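Local coordinates for iron-sulfur cluster assembly scaffold protein NifU (Fervidobacterium islandicum, PDB 6A6G) that probably serves as a scaffold for iron-sulfur cluster assembly, taking sulfur from a cysteine desulfurase with which it shares a zinc site in this complex, at residues Ser7-Asp12 with Ile109-Val114; Cys62-Ala67 with Pro118-Cys123; Thr42-Phe47 with Lys56-Gly61; Glu86-Ala91 with Pro127-Glu132. All coordinates share one frame; numbering follows the deposited sequence.

Interaction 1 of 4, residues Ser7-Asp12 with Ile109-Val114; sequences SEFIMD and INFYDV. With ZN (zinc ion), chain J.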
loop_
_atom_site.group_PDB
_atom_site.type_symbol
_atom_site.label_atom_id
_atom_site.label_comp_id
_atom_site.label_asym_id
_atom_site.label_seq_id
_atom_site.Cartn_x
_atom_site.Cartn_y
_atom_site.Cartn_z
ATOM N N SER C 7 20.776 25.212 24.954
ATOM C CA SER C 7 21.726 26.264 25.221
ATOM C C SER C 7 21.287 27.018 26.434
ATOM O O SER C 7 20.150 26.877 26.881
ATOM C CB SER C 7 21.819 27.228 24.054
ATOM O OG SER C 7 20.658 28.041 23.991
ATOM N N GLU C 8 22.191 27.835 26.957
ATOM C CA GLU C 8 21.911 28.591 28.189
ATOM C C GLU C 8 20.719 29.531 28.016
ATOM O O GLU C 8 19.943 29.688 28.946
ATOM C CB GLU C 8 23.141 29.301 28.775
ATOM C CG GLU C 8 24.417 29.297 27.941
ATOM C CD GLU C 8 25.197 27.998 27.953
ATOM O OE1 GLU C 8 25.269 27.311 28.984
ATOM O OE2 GLU C 8 25.764 27.670 26.912
ATOM N N PHE C 9 20.533 30.065 26.805
ATOM C CA PHE C 9 19.437 30.976 26.507
ATOM C C PHE C 9 18.106 30.220 26.505
ATOM O O PHE C 9 17.119 30.652 27.096
ATOM C CB PHE C 9 19.707 31.637 25.161
ATOM C CG PHE C 9 18.600 32.503 24.660
ATOM C CD1 PHE C 9 17.584 31.969 23.878
ATOM C CD2 PHE C 9 18.589 33.871 24.927
ATOM C CE1 PHE C 9 16.558 32.772 23.376
ATOM C CE2 PHE C 9 17.563 34.700 24.439
ATOM C CZ PHE C 9 16.546 34.144 23.659
ATOM N N ILE C 10 18.110 29.067 25.855
ATOM C CA ILE C 10 16.934 28.237 25.787
ATOM C C ILE C 10 16.518 27.761 27.166
ATOM O O ILE C 10 15.362 27.827 27.510
ATOM C CB ILE C 10 17.127 27.076 24.791
ATOM C CG1 ILE C 10 17.036 27.643 23.375
ATOM C CG2 ILE C 10 16.079 25.989 25.008
ATOM C CD1 ILE C 10 17.267 26.621 22.283
ATOM N N MET C 11 17.457 27.293 27.960
ATOM C CA MET C 11 17.115 26.860 29.302
ATOM C C MET C 11 16.544 28.027 30.126
ATOM O O MET C 11 15.532 27.852 30.813
ATOM C CB MET C 11 18.313 26.196 29.983
ATOM C CG MET C 11 18.713 24.860 29.366
ATOM S SD MET C 11 17.384 23.609 29.255
ATOM C CE MET C 11 17.310 23.175 30.977
ATOM N N ASP C 12 17.132 29.221 30.008
ATOM C CA ASP C 12 16.674 30.383 30.801
ATOM C C ASP C 12 15.240 30.765 30.448
ATOM O O ASP C 12 14.424 30.930 31.329
ATOM C CB ASP C 12 17.599 31.623 30.615
ATOM C CG ASP C 12 18.948 31.489 31.348
ATOM O OD1 ASP C 12 19.048 30.662 32.280
ATOM O OD2 ASP C 12 19.920 32.208 30.989
ATOM N N ILE C 109 17.122 35.217 17.243
ATOM C CA ILE C 109 18.280 34.650 16.540
ATOM C C ILE C 109 18.954 33.558 17.391
ATOM O O ILE C 109 19.514 32.611 16.851
ATOM C CB ILE C 109 19.298 35.759 16.145
ATOM C CG1 ILE C 109 20.401 35.240 15.186
ATOM C CG2 ILE C 109 19.962 36.352 17.388
ATOM C CD1 ILE C 109 19.915 34.663 13.878
ATOM N N ASN C 110 18.868 33.665 18.711
ATOM C CA ASN C 110 19.403 32.622 19.602
ATOM C C ASN C 110 18.786 31.224 19.412
ATOM O O ASN C 110 19.246 30.262 20.017
ATOM C CB ASN C 110 19.208 33.019 21.064
ATOM C CG ASN C 110 20.051 34.191 21.465
ATOM O OD1 ASN C 110 21.228 34.042 21.742
ATOM N ND2 ASN C 110 19.441 35.363 21.529
ATOM N N PHE C 111 17.724 31.121 18.628
ATOM C CA PHE C 111 17.162 29.827 18.281
ATOM C C PHE C 111 17.711 29.296 16.970
ATOM O O PHE C 111 17.251 28.286 16.485
ATOM C CB PHE C 111 15.618 29.898 18.197
ATOM C CG PHE C 111 14.947 30.056 19.534
ATOM C CD1 PHE C 111 14.791 28.968 20.367
ATOM C CD2 PHE C 111 14.459 31.296 19.946
ATOM C CE1 PHE C 111 14.140 29.108 21.588
ATOM C CE2 PHE C 111 13.826 31.452 21.166
ATOM C CZ PHE C 111 13.677 30.355 22.001
ATOM N N TYR C 112 18.714 29.954 16.408
ATOM C CA TYR C 112 19.272 29.544 15.137
ATOM C C TYR C 112 19.590 28.055 15.032
ATOM O O TYR C 112 19.119 27.389 14.134
ATOM C CB TYR C 112 20.534 30.345 14.837
ATOM C CG TYR C 112 21.033 30.119 13.448
ATOM C CD1 TYR C 112 20.365 30.668 12.347
ATOM C CD2 TYR C 112 22.121 29.327 13.226
ATOM C CE1 TYR C 112 20.816 30.451 11.052
ATOM C CE2 TYR C 112 22.588 29.105 11.955
ATOM C CZ TYR C 112 21.955 29.669 10.859
ATOM O OH TYR C 112 22.459 29.401 9.597
ATOM N N ASP C 113 20.399 27.550 15.937
ATOM C CA ASP C 113 20.833 26.167 15.931
ATOM C C ASP C 113 19.656 25.148 15.830
ATOM O O ASP C 113 19.816 24.031 15.282
ATOM C CB ASP C 113 21.638 25.906 17.211
ATOM C CG ASP C 113 22.377 24.622 17.165
ATOM O OD1 ASP C 113 22.966 24.354 16.105
ATOM O OD2 ASP C 113 22.354 23.870 18.175
ATOM N N VAL C 114 18.480 25.536 16.331
ATOM C CA VAL C 114 17.337 24.658 16.283
ATOM C C VAL C 114 16.972 24.333 14.856
ATOM O O VAL C 114 16.379 23.273 14.616
ATOM C CB VAL C 114 16.119 25.217 17.027
ATOM C CG1 VAL C 114 14.918 24.288 16.871
ATOM C CG2 VAL C 114 16.468 25.385 18.497
HETATM ZN ZN ZN J . 26.678 26.763 26.287
#
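Phe9 of the first helix carries most of the aromatic part of this contact, taking an amide side chain on one face and a second ring at its edge. Its CG lies anti to the backbone N (chi1 174°), which swings the ring out from the helix toward Asn110. There Asn110 CB makes a CH-pi contact over the ring face, 3.5 Å from the Phe9 ring centroid. The amide beyond it lies flat on the same ring, the two planes only 19° apart, and Asn110 ND2 comes to 3.5 Å from Phe9 CE2. That amide nitrogen donates to Pro107 O, which restrains the rotation of the amide. Between the two phenylalanines the geometry is offset edge-to-face: the edge of Phe9 is directed at the face of Phe111, with planes at 81° and Phe9 CE1 3.8 Å from Phe111 CE2. Apolar contacts extend the patch. Ile10 reaches the same phenylalanine with its ethyl branch, CG1 lying 3.7 Å from Phe111 CE1, and its CD1 touches Val114 CG2 at 4.1 Å. No hydrogen bond crosses between the segments; polar order is local, as Ser7 OG accepts a weak bond from Ile10 N. The zinc modelled beside Glu8 lies implausibly close to its OE2, and that bond is doubtful. Val71 of helix 63-76 touches both phenylalanines and Phe124 meets the ring of Phe111. The arrangement is a small aromatic core, in which the N-capped helix 8-14 is seated against the 3-10 turn of the connection between helices 102-105 and 121-133.

Interaction 2 of 4, residues Cys62-Ala67 with Pro118-Cys123; sequences CAISQA and PMRVKC. With ZN (zinc ion), chain K.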
loop_
_atom_site.group_PDB
_atom_site.type_symbol
_atom_site.label_atom_id
_atom_site.label_comp_id
_atom_site.label_asym_id
_atom_site.label_seq_id
_atom_site.Cartn_x
_atom_site.Cartn_y
_atom_site.Cartn_z
ATOM N N CYS C 62 7.147 21.029 25.976
ATOM C CA CYS C 62 8.514 21.227 25.593
ATOM C C CYS C 62 9.329 22.387 26.122
ATOM O O CYS C 62 8.877 23.508 26.031
ATOM C CB CYS C 62 8.312 21.710 24.200
ATOM S SG CYS C 62 9.339 20.960 23.081
ATOM N N ALA C 63 10.587 22.146 26.461
ATOM C CA ALA C 63 11.499 23.241 26.785
ATOM C C ALA C 63 11.667 24.219 25.607
ATOM O O ALA C 63 11.645 25.416 25.780
ATOM C CB ALA C 63 12.836 22.686 27.212
ATOM N N ILE C 64 11.784 23.675 24.413
ATOM C CA ILE C 64 11.961 24.464 23.212
ATOM C C ILE C 64 10.712 25.241 22.817
ATOM O O ILE C 64 10.802 26.430 22.493
ATOM C CB ILE C 64 12.444 23.564 22.070
ATOM C CG1 ILE C 64 13.861 23.133 22.410
ATOM C CG2 ILE C 64 12.381 24.284 20.702
ATOM C CD1 ILE C 64 14.477 22.229 21.383
ATOM N N SER C 65 9.554 24.589 22.831
ATOM C CA SER C 65 8.311 25.304 22.533
ATOM C C SER C 65 7.962 26.294 23.624
ATOM O O SER C 65 7.474 27.348 23.353
ATOM C CB SER C 65 7.136 24.362 22.184
ATOM O OG SER C 65 6.438 23.989 23.322
ATOM N N GLN C 66 8.245 25.980 24.862
ATOM C CA GLN C 66 7.991 26.940 25.929
ATOM C C GLN C 66 8.912 28.194 25.799
ATOM O O GLN C 66 8.453 29.337 25.751
ATOM C CB GLN C 66 8.177 26.254 27.275
ATOM C CG GLN C 66 7.218 26.696 28.354
ATOM C CD GLN C 66 6.265 25.603 28.756
ATOM O OE1 GLN C 66 6.300 25.151 29.897
ATOM N NE2 GLN C 66 5.429 25.147 27.822
ATOM N N ALA C 67 10.218 27.974 25.731
ATOM C CA ALA C 67 11.156 29.033 25.402
ATOM C C ALA C 67 10.773 29.832 24.140
ATOM O O ALA C 67 10.774 31.042 24.153
ATOM C CB ALA C 67 12.524 28.422 25.215
ATOM N N PRO C 118 15.544 18.867 12.446
ATOM C CA PRO C 118 14.322 18.720 11.698
ATOM C C PRO C 118 13.119 18.434 12.578
ATOM O O PRO C 118 12.073 19.044 12.387
ATOM C CB PRO C 118 14.622 17.528 10.789
ATOM C CG PRO C 118 16.066 17.657 10.480
ATOM C CD PRO C 118 16.671 18.187 11.768
ATOM N N MET C 119 13.286 17.549 13.558
ATOM C CA MET C 119 12.179 17.103 14.391
ATOM C C MET C 119 11.918 18.011 15.589
ATOM O O MET C 119 11.007 17.710 16.380
ATOM C CB MET C 119 12.420 15.679 14.869
ATOM C CG MET C 119 12.800 14.698 13.771
ATOM S SD MET C 119 11.422 14.347 12.662
ATOM C CE MET C 119 11.571 15.670 11.488
ATOM N N ARG C 120 12.670 19.108 15.738
ATOM C CA ARG C 120 12.371 20.064 16.815
ATOM C C ARG C 120 11.925 21.412 16.341
ATOM O O ARG C 120 11.463 22.211 17.151
ATOM C CB ARG C 120 13.530 20.215 17.809
ATOM C CG ARG C 120 14.006 18.900 18.444
ATOM C CD ARG C 120 12.943 18.138 19.240
ATOM N NE ARG C 120 12.364 18.928 20.318
ATOM C CZ ARG C 120 12.884 19.104 21.535
ATOM N NH1 ARG C 120 12.237 19.836 22.424
ATOM N NH2 ARG C 120 14.040 18.564 21.887
ATOM N N VAL C 121 12.032 21.640 15.033
ATOM C CA VAL C 121 11.497 22.833 14.377
ATOM C C VAL C 121 10.008 23.063 14.713
ATOM O O VAL C 121 9.595 24.178 15.012
ATOM C CB VAL C 121 11.692 22.694 12.841
ATOM C CG1 VAL C 121 10.809 23.660 12.035
ATOM C CG2 VAL C 121 13.164 22.871 12.481
ATOM N N LYS C 122 9.207 22.000 14.642
ATOM C CA LYS C 122 7.783 22.066 14.981
ATOM C C LYS C 122 7.627 22.643 16.376
ATOM O O LYS C 122 6.824 23.517 16.582
ATOM C CB LYS C 122 7.092 20.678 14.866
ATOM C CG LYS C 122 7.634 19.593 15.833
ATOM C CD LYS C 122 7.149 18.162 15.544
ATOM C CE LYS C 122 7.533 17.679 14.151
ATOM N NZ LYS C 122 7.969 16.261 14.192
ATOM N N CYS C 123 8.437 22.178 17.329
ATOM C CA CYS C 123 8.372 22.681 18.703
ATOM C C CYS C 123 8.657 24.186 18.742
ATOM O O CYS C 123 7.955 24.934 19.417
ATOM C CB CYS C 123 9.330 21.911 19.613
ATOM S SG CYS C 123 9.213 20.092 19.514
HETATM ZN ZN ZN K . 8.095 19.851 21.548
#
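Cys62 SG is gripped by three groups: it binds the zinc ion at 2.3 Å, receives a weak hydrogen bond of 3.2 Å from Arg120 NH1 across the contact, and accepts a weak capping bond from Ser65 N at the start of helix 63-76. The second thiolate ligand, Cys123 SG, also lies 2.3 Å from the zinc and takes a nearly straight bond from Arg120 NE (3.5 Å, 169° at the hydrogen). Both sulfurs sit in the plane of the guanidinium group, at its edge, so one arginine spans the pair. Successive bends at chi2 and chi3 (-60° and -57°) fold its chain back over the metal site. Ile64 covers one guanidinium face, with CD1 3.5 Å from Arg120 CZ, while Ile64 CG2 packs on Cys123 CB at 4.0 Å. Beside this, Ser65 CA makes a CH...O contact of 3.2 Å with Cys123 O. Arg120 also bonds Tyr6 through NH2 and forms a salt bridge with Asp357 of the cysteine desulfurase chain. A leucine in place of Arg120 would probably take the arginine N-H donors from both zinc-bound sulfurs, Cys123 SG losing its bond from NE, and leave that desulfurase aspartate without its mate. Asp39 of the same chain and His356 of the neighbouring cysteine desulfurase chain complete the four ligands. Two cysteines and an aspartate of the scaffold joined by a partner's histidine are consistent with the zinc site of SufU-type proteins, in which docking of the desulfurase is accompanied by ligand exchange at the metal.

Interaction 3 of 4, residues Thr42-Phe47 with Lys56-Gly61; sequences TLYFLF and KFEGHG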
loop_
_atom_site.group_PDB
_atom_site.type_symbol
_atom_site.label_atom_id
_atom_site.label_comp_id
_atom_site.label_asym_id
_atom_site.label_seq_id
_atom_site.Cartn_x
_atom_site.Cartn_y
_atom_site.Cartn_z
ATOM N N THR C 42 -2.106 27.879 23.917
ATOM C CA THR C 42 -3.301 28.657 23.679
ATOM C C THR C 42 -2.915 30.061 24.041
ATOM O O THR C 42 -2.463 30.309 25.155
ATOM C CB THR C 42 -4.506 28.178 24.513
ATOM O OG1 THR C 42 -4.913 26.888 24.045
ATOM C CG2 THR C 42 -5.676 29.121 24.350
ATOM N N LEU C 43 -3.075 30.964 23.082
ATOM C CA LEU C 43 -2.649 32.342 23.243
ATOM C C LEU C 43 -3.848 33.267 23.559
ATOM O O LEU C 43 -4.910 33.183 22.927
ATOM C CB LEU C 43 -1.925 32.794 21.971
ATOM C CG LEU C 43 -0.576 32.117 21.647
ATOM C CD1 LEU C 43 -0.122 32.480 20.244
ATOM C CD2 LEU C 43 0.509 32.484 22.647
ATOM N N TYR C 44 -3.660 34.125 24.561
ATOM C CA TYR C 44 -4.642 35.122 24.980
ATOM C C TYR C 44 -4.060 36.533 24.762
ATOM O O TYR C 44 -3.100 36.912 25.448
ATOM C CB TYR C 44 -4.995 34.941 26.476
ATOM C CG TYR C 44 -5.713 33.641 26.818
ATOM C CD1 TYR C 44 -5.010 32.441 26.921
ATOM C CD2 TYR C 44 -7.089 33.611 27.056
ATOM C CE1 TYR C 44 -5.648 31.255 27.237
ATOM C CE2 TYR C 44 -7.736 32.417 27.372
ATOM C CZ TYR C 44 -7.004 31.243 27.461
ATOM O OH TYR C 44 -7.613 30.052 27.762
ATOM N N PHE C 45 -4.645 37.295 23.825
ATOM C CA PHE C 45 -4.228 38.684 23.538
ATOM C C PHE C 45 -5.172 39.778 24.074
ATOM O O PHE C 45 -6.403 39.644 24.025
ATOM C CB PHE C 45 -4.185 38.933 22.033
ATOM C CG PHE C 45 -3.387 37.947 21.256
ATOM C CD1 PHE C 45 -3.966 36.756 20.822
ATOM C CD2 PHE C 45 -2.082 38.234 20.896
ATOM C CE1 PHE C 45 -3.244 35.850 20.066
ATOM C CE2 PHE C 45 -1.351 37.337 20.144
ATOM C CZ PHE C 45 -1.931 36.140 19.727
ATOM N N LEU C 46 -4.576 40.875 24.539
ATOM C CA LEU C 46 -5.237 42.184 24.590
ATOM C C LEU C 46 -4.608 43.077 23.519
ATOM O O LEU C 46 -3.384 43.141 23.401
ATOM C CB LEU C 46 -5.065 42.841 25.964
ATOM C CG LEU C 46 -5.968 42.365 27.105
ATOM C CD1 LEU C 46 -5.807 43.303 28.300
ATOM C CD2 LEU C 46 -7.432 42.263 26.685
ATOM N N PHE C 47 -5.438 43.785 22.756
ATOM C CA PHE C 47 -4.968 44.544 21.586
ATOM C C PHE C 47 -4.805 46.080 21.728
ATOM O O PHE C 47 -3.694 46.568 21.537
ATOM C CB PHE C 47 -5.834 44.205 20.370
ATOM C CG PHE C 47 -5.531 42.871 19.749
ATOM C CD1 PHE C 47 -4.305 42.239 19.932
ATOM C CD2 PHE C 47 -6.466 42.266 18.927
ATOM C CE1 PHE C 47 -4.039 41.019 19.329
ATOM C CE2 PHE C 47 -6.207 41.045 18.317
ATOM C CZ PHE C 47 -4.993 40.422 18.520
ATOM N N LYS C 56 -0.575 36.274 26.927
ATOM C CA LYS C 56 -0.387 35.218 27.917
ATOM C C LYS C 56 -0.707 33.894 27.245
ATOM O O LYS C 56 -1.260 33.859 26.134
ATOM C CB LYS C 56 -1.288 35.433 29.120
ATOM C CG LYS C 56 -0.886 36.621 29.980
ATOM C CD LYS C 56 -1.454 36.492 31.390
ATOM C CE LYS C 56 -1.912 37.812 32.003
ATOM N NZ LYS C 56 -3.200 37.624 32.759
ATOM N N PHE C 57 -0.342 32.798 27.896
ATOM C CA PHE C 57 -0.607 31.482 27.310
ATOM C C PHE C 57 -0.679 30.371 28.340
ATOM O O PHE C 57 -0.163 30.486 29.462
ATOM C CB PHE C 57 0.456 31.139 26.240
ATOM C CG PHE C 57 1.790 30.711 26.812
ATOM C CD1 PHE C 57 2.714 31.647 27.205
ATOM C CD2 PHE C 57 2.113 29.363 26.940
ATOM C CE1 PHE C 57 3.937 31.260 27.723
ATOM C CE2 PHE C 57 3.332 28.973 27.445
ATOM C CZ PHE C 57 4.249 29.922 27.839
ATOM N N GLU C 58 -1.337 29.296 27.932
ATOM C CA GLU C 58 -1.345 28.055 28.695
ATOM C C GLU C 58 -1.054 26.895 27.769
ATOM O O GLU C 58 -1.202 26.989 26.537
ATOM C CB GLU C 58 -2.701 27.824 29.363
ATOM C CG GLU C 58 -3.047 28.837 30.445
ATOM C CD GLU C 58 -4.527 28.829 30.820
ATOM O OE1 GLU C 58 -5.393 28.713 29.911
ATOM O OE2 GLU C 58 -4.818 28.960 32.032
ATOM N N GLY C 59 -0.652 25.794 28.387
ATOM C CA GLY C 59 -0.431 24.558 27.678
ATOM C C GLY C 59 0.813 23.861 28.173
ATOM O O GLY C 59 1.799 24.507 28.560
ATOM N N HIS C 60 0.763 22.540 28.158
ATOM C CA HIS C 60 1.927 21.740 28.427
ATOM C C HIS C 60 2.818 21.753 27.181
ATOM O O HIS C 60 2.332 21.637 26.056
ATOM C CB HIS C 60 1.525 20.335 28.868
ATOM C CG HIS C 60 0.735 20.330 30.140
ATOM N ND1 HIS C 60 -0.643 20.263 30.161
ATOM C CD2 HIS C 60 1.127 20.441 31.433
ATOM C CE1 HIS C 60 -1.063 20.301 31.412
ATOM N NE2 HIS C 60 -0.010 20.411 32.204
ATOM N N GLY C 61 4.117 21.947 27.408
ATOM C CA GLY C 61 5.072 22.062 26.337
ATOM C C GLY C 61 6.477 21.785 26.799
ATOM O O GLY C 61 6.879 22.111 27.903
#
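Tyr44 leans across the neighbouring strand toward Lys56 and Glu58, and its side chain meets a different group at each stage. CB lies 3.9 Å from Lys56 O; CG stands anti to the carbonyl carbon (chi1 -66°), and the ring edge, near its plane, passes the same carbonyl at CD1. Farther out, CE1 approaches Glu58 OE1 at 3.7 Å, and the phenol OH ends 3.4 Å from that oxygen. The carboxylate is turned almost perpendicular to the ring (86°). The backbone beneath is a regular antiparallel pairing. Thr42 and Glu58 form one hydrogen-bonded pair, Tyr44 and Lys56 the next, and the straightest of the four bonds runs from Tyr44 N to Lys56 O (2.9 Å, 173° at the hydrogen). Between them Leu43 and Phe57 make the non-hydrogen-bonded pair, its side chains on the other face of the sheet, where Leu43 CD2 packs on Phe57 CB at 3.8 Å. Their outer parts run on to helix 63-76, Leu43 touching Met72 and Phe57 touching Thr69 and Ile73. On the tyrosine side, Lys56 NZ bonds Lys22 O, and Glu58 has a long, weak ion pair with Lys22. With an alanine in place of Tyr44, the Glu58 carboxylate would probably lose its aromatic neighbour and be freer to turn, and a gap would open beside the Lys56 carbonyl. The hairpin of strands 42-46 and 54-58 is therefore two-faced: main-chain bonds set the register, Leu43 and Phe57 serve the core, and Tyr44, Lys56 and Glu58 give the opposite face a polar, charged character.

Interaction 4 of 4, residues Glu86-Ala91 with Pro127-Glu132; sequences EMMKNA and PWKTLE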
loop_
_atom_site.group_PDB
_atom_site.type_symbol
_atom_site.label_atom_id
_atom_site.label_comp_id
_atom_site.label_asym_id
_atom_site.label_seq_id
_atom_site.Cartn_x
_atom_site.Cartn_y
_atom_site.Cartn_z
ATOM N N GLU C 86 5.572 39.889 10.530
ATOM C CA GLU C 86 6.792 39.879 9.705
ATOM C C GLU C 86 7.990 39.244 10.477
ATOM O O GLU C 86 8.845 38.601 9.873
ATOM C CB GLU C 86 7.078 41.286 9.102
ATOM C CG GLU C 86 8.129 42.168 9.788
ATOM C CD GLU C 86 7.907 42.359 11.294
ATOM O OE1 GLU C 86 6.802 42.069 11.824
ATOM O OE2 GLU C 86 8.868 42.784 11.968
ATOM N N MET C 87 8.017 39.404 11.803
ATOM C CA MET C 87 8.907 38.634 12.650
ATOM C C MET C 87 8.570 37.182 12.401
ATOM O O MET C 87 9.441 36.381 12.097
ATOM C CB MET C 87 8.682 38.926 14.124
ATOM C CG MET C 87 9.041 40.317 14.576
ATOM S SD MET C 87 8.640 40.485 16.324
ATOM C CE MET C 87 10.252 40.329 17.088
ATOM N N MET C 88 7.285 36.860 12.520
ATOM C CA MET C 88 6.822 35.513 12.327
ATOM C C MET C 88 7.400 34.926 11.053
ATOM O O MET C 88 7.882 33.792 11.064
ATOM C CB MET C 88 5.297 35.453 12.307
ATOM C CG MET C 88 4.739 34.040 12.179
ATOM S SD MET C 88 4.483 33.467 10.481
ATOM C CE MET C 88 4.384 31.686 10.680
ATOM N N LYS C 89 7.371 35.680 9.955
ATOM C CA LYS C 89 7.799 35.104 8.671
ATOM C C LYS C 89 9.304 34.903 8.645
ATOM O O LYS C 89 9.802 33.939 8.053
ATOM C CB LYS C 89 7.373 35.937 7.448
ATOM C CG LYS C 89 7.051 35.034 6.249
ATOM C CD LYS C 89 7.723 35.460 4.945
ATOM C CE LYS C 89 7.650 34.359 3.880
ATOM N NZ LYS C 89 8.735 34.471 2.855
ATOM N N ASN C 90 10.015 35.826 9.282
ATOM C CA ASN C 90 11.449 35.703 9.402
ATOM C C ASN C 90 11.809 34.509 10.327
ATOM O O ASN C 90 12.646 33.652 9.959
ATOM C CB ASN C 90 12.068 37.046 9.827
ATOM C CG ASN C 90 12.139 38.062 8.663
ATOM O OD1 ASN C 90 12.810 37.835 7.641
ATOM N ND2 ASN C 90 11.462 39.194 8.827
ATOM N N ALA C 91 11.137 34.440 11.487
ATOM C CA ALA C 91 11.244 33.327 12.437
ATOM C C ALA C 91 11.128 32.017 11.697
ATOM O O ALA C 91 11.978 31.128 11.832
ATOM C CB ALA C 91 10.153 33.427 13.468
ATOM N N PRO C 127 4.241 28.139 18.585
ATOM C CA PRO C 127 3.602 29.388 19.008
ATOM C C PRO C 127 3.469 30.429 17.867
ATOM O O PRO C 127 2.435 31.095 17.767
ATOM C CB PRO C 127 4.516 29.894 20.132
ATOM C CG PRO C 127 5.815 29.200 19.942
ATOM C CD PRO C 127 5.473 27.865 19.340
ATOM N N TRP C 128 4.495 30.522 17.014
ATOM C CA TRP C 128 4.498 31.406 15.843
ATOM C C TRP C 128 3.414 31.098 14.798
ATOM O O TRP C 128 2.726 32.009 14.336
ATOM C CB TRP C 128 5.856 31.362 15.148
ATOM C CG TRP C 128 6.933 32.053 15.903
ATOM C CD1 TRP C 128 7.985 31.481 16.505
ATOM C CD2 TRP C 128 7.055 33.459 16.117
ATOM N NE1 TRP C 128 8.769 32.432 17.091
ATOM C CE2 TRP C 128 8.215 33.659 16.878
ATOM C CE3 TRP C 128 6.289 34.572 15.743
ATOM C CZ2 TRP C 128 8.634 34.915 17.281
ATOM C CZ3 TRP C 128 6.708 35.823 16.138
ATOM C CH2 TRP C 128 7.872 35.989 16.895
ATOM N N LYS C 129 3.282 29.832 14.406
ATOM C CA LYS C 129 2.217 29.415 13.473
ATOM C C LYS C 129 0.808 29.605 14.073
ATOM O O LYS C 129 -0.152 29.766 13.336
ATOM C CB LYS C 129 2.411 27.955 13.020
ATOM C CG LYS C 129 3.612 27.713 12.106
ATOM C CD LYS C 129 3.274 27.804 10.621
ATOM C CE LYS C 129 2.569 26.551 10.108
ATOM N NZ LYS C 129 1.094 26.544 10.355
ATOM N N THR C 130 0.715 29.572 15.404
ATOM C CA THR C 130 -0.507 29.860 16.150
ATOM C C THR C 130 -0.814 31.363 16.160
ATOM O O THR C 130 -1.975 31.749 16.029
ATOM C CB THR C 130 -0.397 29.318 17.596
ATOM O OG1 THR C 130 -0.378 27.888 17.555
ATOM C CG2 THR C 130 -1.563 29.731 18.462
ATOM N N LEU C 131 0.230 32.180 16.340
ATOM C CA LEU C 131 0.163 33.663 16.274
ATOM C C LEU C 131 -0.194 34.157 14.874
ATOM O O LEU C 131 -0.852 35.175 14.719
ATOM C CB LEU C 131 1.521 34.265 16.683
ATOM C CG LEU C 131 1.836 35.770 16.864
ATOM C CD1 LEU C 131 2.317 36.446 15.590
ATOM C CD2 LEU C 131 0.687 36.546 17.465
ATOM N N GLU C 132 0.255 33.424 13.862
ATOM C CA GLU C 132 -0.084 33.719 12.478
ATOM C C GLU C 132 -1.609 33.567 12.325
ATOM O O GLU C 132 -2.310 34.542 12.077
ATOM C CB GLU C 132 0.677 32.769 11.542
ATOM C CG GLU C 132 0.917 33.267 10.128
ATOM C CD GLU C 132 1.391 32.159 9.197
ATOM O OE1 GLU C 132 1.608 31.016 9.670
ATOM O OE2 GLU C 132 1.538 32.425 7.980
#
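The Trp128 indole presents one face to Ala91, whose CB stands almost squarely over the five-membered ring, 3.9 Å from its centroid and 9° off the normal, a CH-pi contact. Farther along the indole, at the six-membered ring, Met88 CB lies 3.7 Å from Trp128 CE3, and Met87 CB comes in obliquely, 4.1 Å from Trp128 CH2. The rings of Trp128 and Phe124 also meet, and Met72 of helix 63-76 packs on the indole. Met88 has the largest buried share in this contact. Its CG is anti to the backbone N (chi1 -177°), and a turn at chi2 carries the thioether past the tryptophan in the opposite direction, toward the next turn of helix 121-133. On the way CG passes 3.6 Å from Trp128 O. The sulfur then lies across the Glu132 side chain, with SD 3.6 Å from Glu132 CG, and the methyl CE touches Lys129 CD at 4.0 Å. The end of the thioether thus touches both the aliphatic part of Lys129 and the Glu132 side chain, whose OE2 has a long, weak ion pair with Lys136. No hydrogen bond joins the segments; cohesion comes from shape and apolar area. At the level of these segments the helix axes approach to 9.8 Å and run at 143° to each other. This is a roughly antiparallel helix-helix packing, in which the small Ala91 lets the indole of helix 121-133 lie close against helix 82-96.

Overall arrangement
Along the chain, interaction 3 closes first, within the hairpin of strands 42-46 and 54-58, and its second strand leads into helix 63-76, where interaction 2 opens. Interactions 1, 2 and 4 interleave, each joining an earlier helix to the region 109-132; interactions 2 and 4 share helix 121-133, their centres about 14 Å apart. Interaction 1 touches interaction 2 where Phe111 meets Ala67, and Leu43 and Phe45 of the sheet pack on helix 121-133 beside interaction 4. Interactions 1 and 3 lie on opposite sides of the chain's centre, their centres about 21 Å apart. The zinc site of interaction 2, facing the desulfurase, thus sits in a compact domain built from packed helices and the hairpin.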